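Local coordinates for GTPase-activating protein BEM3 (PDB 6FSF), which acts as a GTPase-activating protein for CDC42 and, less efficiently, RHO1, and binds phosphatidylinositol 3-phosphate, this piece holding its tandem PX and PH domains, at residues E62-M67 with P77-R82. Numbering follows the deposited sequence.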
loop_
_atom_site.group_PDB
_atom_site.type_symbol
_atom_site.label_atom_id
_atom_site.label_comp_id
_atom_site.label_asym_id
_atom_site.label_seq_id
_atom_site.Cartn_x
_atom_site.Cartn_y
_atom_site.Cartn_z
ATOM N N GLU A 62 8.322 4.952 -14.621
ATOM C CA GLU A 62 8.352 4.903 -16.079
ATOM C C GLU A 62 7.261 5.777 -16.683
ATOM O O GLU A 62 7.521 6.577 -17.589
ATOM C CB GLU A 62 8.216 3.458 -16.556
ATOM C CG GLU A 62 7.861 3.325 -18.026
ATOM C CD GLU A 62 7.999 1.907 -18.526
ATOM O OE1 GLU A 62 9.143 1.407 -18.568
ATOM O OE2 GLU A 62 6.970 1.287 -18.868
ATOM N N LEU A 63 6.025 5.634 -16.196
ATOM C CA LEU A 63 4.946 6.494 -16.676
ATOM C C LEU A 63 5.214 7.952 -16.328
ATOM O O LEU A 63 4.918 8.853 -17.123
ATOM C CB LEU A 63 3.610 6.040 -16.091
ATOM C CG LEU A 63 2.426 6.961 -16.401
ATOM C CD1 LEU A 63 2.083 6.923 -17.883
ATOM C CD2 LEU A 63 1.224 6.598 -15.549
ATOM N N ASP A 64 5.775 8.200 -15.142
ATOM C CA ASP A 64 6.145 9.558 -14.760
ATOM C C ASP A 64 7.171 10.141 -15.723
ATOM O O ASP A 64 7.047 11.296 -16.145
ATOM C CB ASP A 64 6.684 9.569 -13.330
ATOM C CG ASP A 64 7.030 10.965 -12.847
ATOM O OD1 ASP A 64 6.096 11.755 -12.603
ATOM O OD2 ASP A 64 8.231 11.266 -12.704
ATOM N N VAL A 65 8.187 9.355 -16.088
ATOM C CA VAL A 65 9.191 9.830 -17.038
ATOM C C VAL A 65 8.540 10.177 -18.371
ATOM O O VAL A 65 8.869 11.195 -18.993
ATOM C CB VAL A 65 10.309 8.784 -17.206
ATOM C CG1 VAL A 65 11.181 9.122 -18.405
ATOM C CG2 VAL A 65 11.157 8.702 -15.944
ATOM N N TYR A 66 7.598 9.346 -18.823
ATOM C CA TYR A 66 6.909 9.623 -20.079
ATOM C C TYR A 66 6.157 10.946 -20.014
ATOM O O TYR A 66 6.116 11.695 -20.997
ATOM C CB TYR A 66 5.951 8.480 -20.418
ATOM C CG TYR A 66 5.119 8.723 -21.663
ATOM C CD1 TYR A 66 5.578 8.338 -22.915
ATOM C CD2 TYR A 66 3.874 9.335 -21.582
ATOM C CE1 TYR A 66 4.821 8.561 -24.052
ATOM C CE2 TYR A 66 3.113 9.564 -22.713
ATOM C CZ TYR A 66 3.590 9.174 -23.946
ATOM O OH TYR A 66 2.836 9.397 -25.076
ATOM N N MET A 67 5.559 11.255 -18.863
ATOM C CA MET A 67 4.734 12.453 -18.772
ATOM C C MET A 67 5.591 13.711 -18.715
ATOM O O MET A 67 5.280 14.711 -19.370
ATOM C CB MET A 67 3.805 12.363 -17.564
ATOM C CG MET A 67 2.712 11.319 -17.732
ATOM S SD MET A 67 1.512 11.305 -16.393
ATOM C CE MET A 67 2.549 10.789 -15.030
ATOM N N PRO A 77 2.724 16.587 -10.322
ATOM C CA PRO A 77 3.157 16.300 -8.948
ATOM C C PRO A 77 4.456 15.507 -8.926
ATOM O O PRO A 77 4.963 15.039 -9.946
ATOM C CB PRO A 77 1.996 15.490 -8.369
ATOM C CG PRO A 77 1.353 14.857 -9.560
ATOM C CD PRO A 77 1.498 15.852 -10.680
ATOM N N THR A 78 4.993 15.349 -7.722
ATOM C CA THR A 78 6.309 14.759 -7.512
ATOM C C THR A 78 6.178 13.395 -6.847
ATOM O O THR A 78 5.443 13.243 -5.865
ATOM C CB THR A 78 7.184 15.682 -6.664
ATOM O OG1 THR A 78 7.288 16.957 -7.309
ATOM C CG2 THR A 78 8.574 15.092 -6.488
ATOM N N LEU A 79 6.895 12.409 -7.389
ATOM C CA LEU A 79 6.877 11.065 -6.841
ATOM C C LEU A 79 7.620 11.017 -5.509
ATOM O O LEU A 79 8.430 11.894 -5.205
ATOM C CB LEU A 79 7.511 10.084 -7.823
ATOM C CG LEU A 79 6.634 9.564 -8.962
ATOM C CD1 LEU A 79 7.397 8.541 -9.786
ATOM C CD2 LEU A 79 5.357 8.958 -8.406
ATOM N N PRO A 80 7.348 10.004 -4.687
ATOM C CA PRO A 80 8.137 9.828 -3.465
ATOM C C PRO A 80 9.592 9.531 -3.793
ATOM O O PRO A 80 9.912 8.925 -4.818
ATOM C CB PRO A 80 7.462 8.640 -2.770
ATOM C CG PRO A 80 6.676 7.958 -3.833
ATOM C CD PRO A 80 6.238 9.039 -4.766
ATOM N N ASP A 81 10.477 9.970 -2.901
ATOM C CA ASP A 81 11.910 9.846 -3.133
ATOM C C ASP A 81 12.329 8.379 -3.175
ATOM O O ASP A 81 11.681 7.504 -2.594
ATOM C CB ASP A 81 12.682 10.589 -2.042
ATOM C CG ASP A 81 14.166 10.680 -2.335
ATOM O OD1 ASP A 81 14.558 10.455 -3.499
ATOM O OD2 ASP A 81 14.941 10.986 -1.403
ATOM N N ARG A 82 13.433 8.117 -3.880
ATOM C CA ARG A 82 13.954 6.760 -3.989
ATOM C C ARG A 82 14.434 6.216 -2.650
ATOM O O ARG A 82 14.499 4.995 -2.479
ATOM C CB ARG A 82 15.095 6.714 -5.008
ATOM C CG ARG A 82 14.760 7.354 -6.347
ATOM C CD ARG A 82 15.908 7.211 -7.332
ATOM N NE ARG A 82 16.073 5.832 -7.777
ATOM C CZ ARG A 82 15.554 5.347 -8.900
ATOM N NH1 ARG A 82 14.844 6.136 -9.695
ATOM N NH2 ARG A 82 15.750 4.079 -9.233
#
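The carbonyl oxygen of P77 comes only loosely near D64, 4.4 Å from OD1. Both are acceptors, so no hydrogen bond joins them. The proline ring packs instead on Y103 and S106 of helix 90-107. From here the chain runs extended, and T78 turns its side chain away from helix 57-70.

L79 makes the main contact. Its side chain and that of D64 approach from opposite directions. The CD1 methyl of L79 sits 3.8 Å from CB of D64 and 3.9 Å from CG of D64. It therefore covers the root of the carboxylate, while OD2 of D64 is slightly farther from CD1 of L79, at 4.1 Å. The branch carbon CG of L79 comes within 4.1 Å of D64 CG. In D64 the carboxylate carbon is anti to the backbone N (chi1 -177°), which extends the acid out from the helix toward the loop. L79 also touches V60, R61 and Y103, and so lies between helices 57-70 and 90-107. Farther on, the R82 side chain touches R61 of helix 57-70.

The contact joins helix 57-70 of the PX domain to the proline-rich loop before helix 90-107, consistent with the PxxP loop of PX domains. No hydrogen bond crosses it. D64 has its polar partners elsewhere: OD1 bonds to the hydroxyl of Y103 and forms a salt bridge with K68. CB and the carboxylate carbon give L79 a van der Waals surface, and OD1 ties helix 57-70 to helix 90-107. The Y103 hydroxyl and K68 would be expected to stabilise the charged form of the acid beside a leucine.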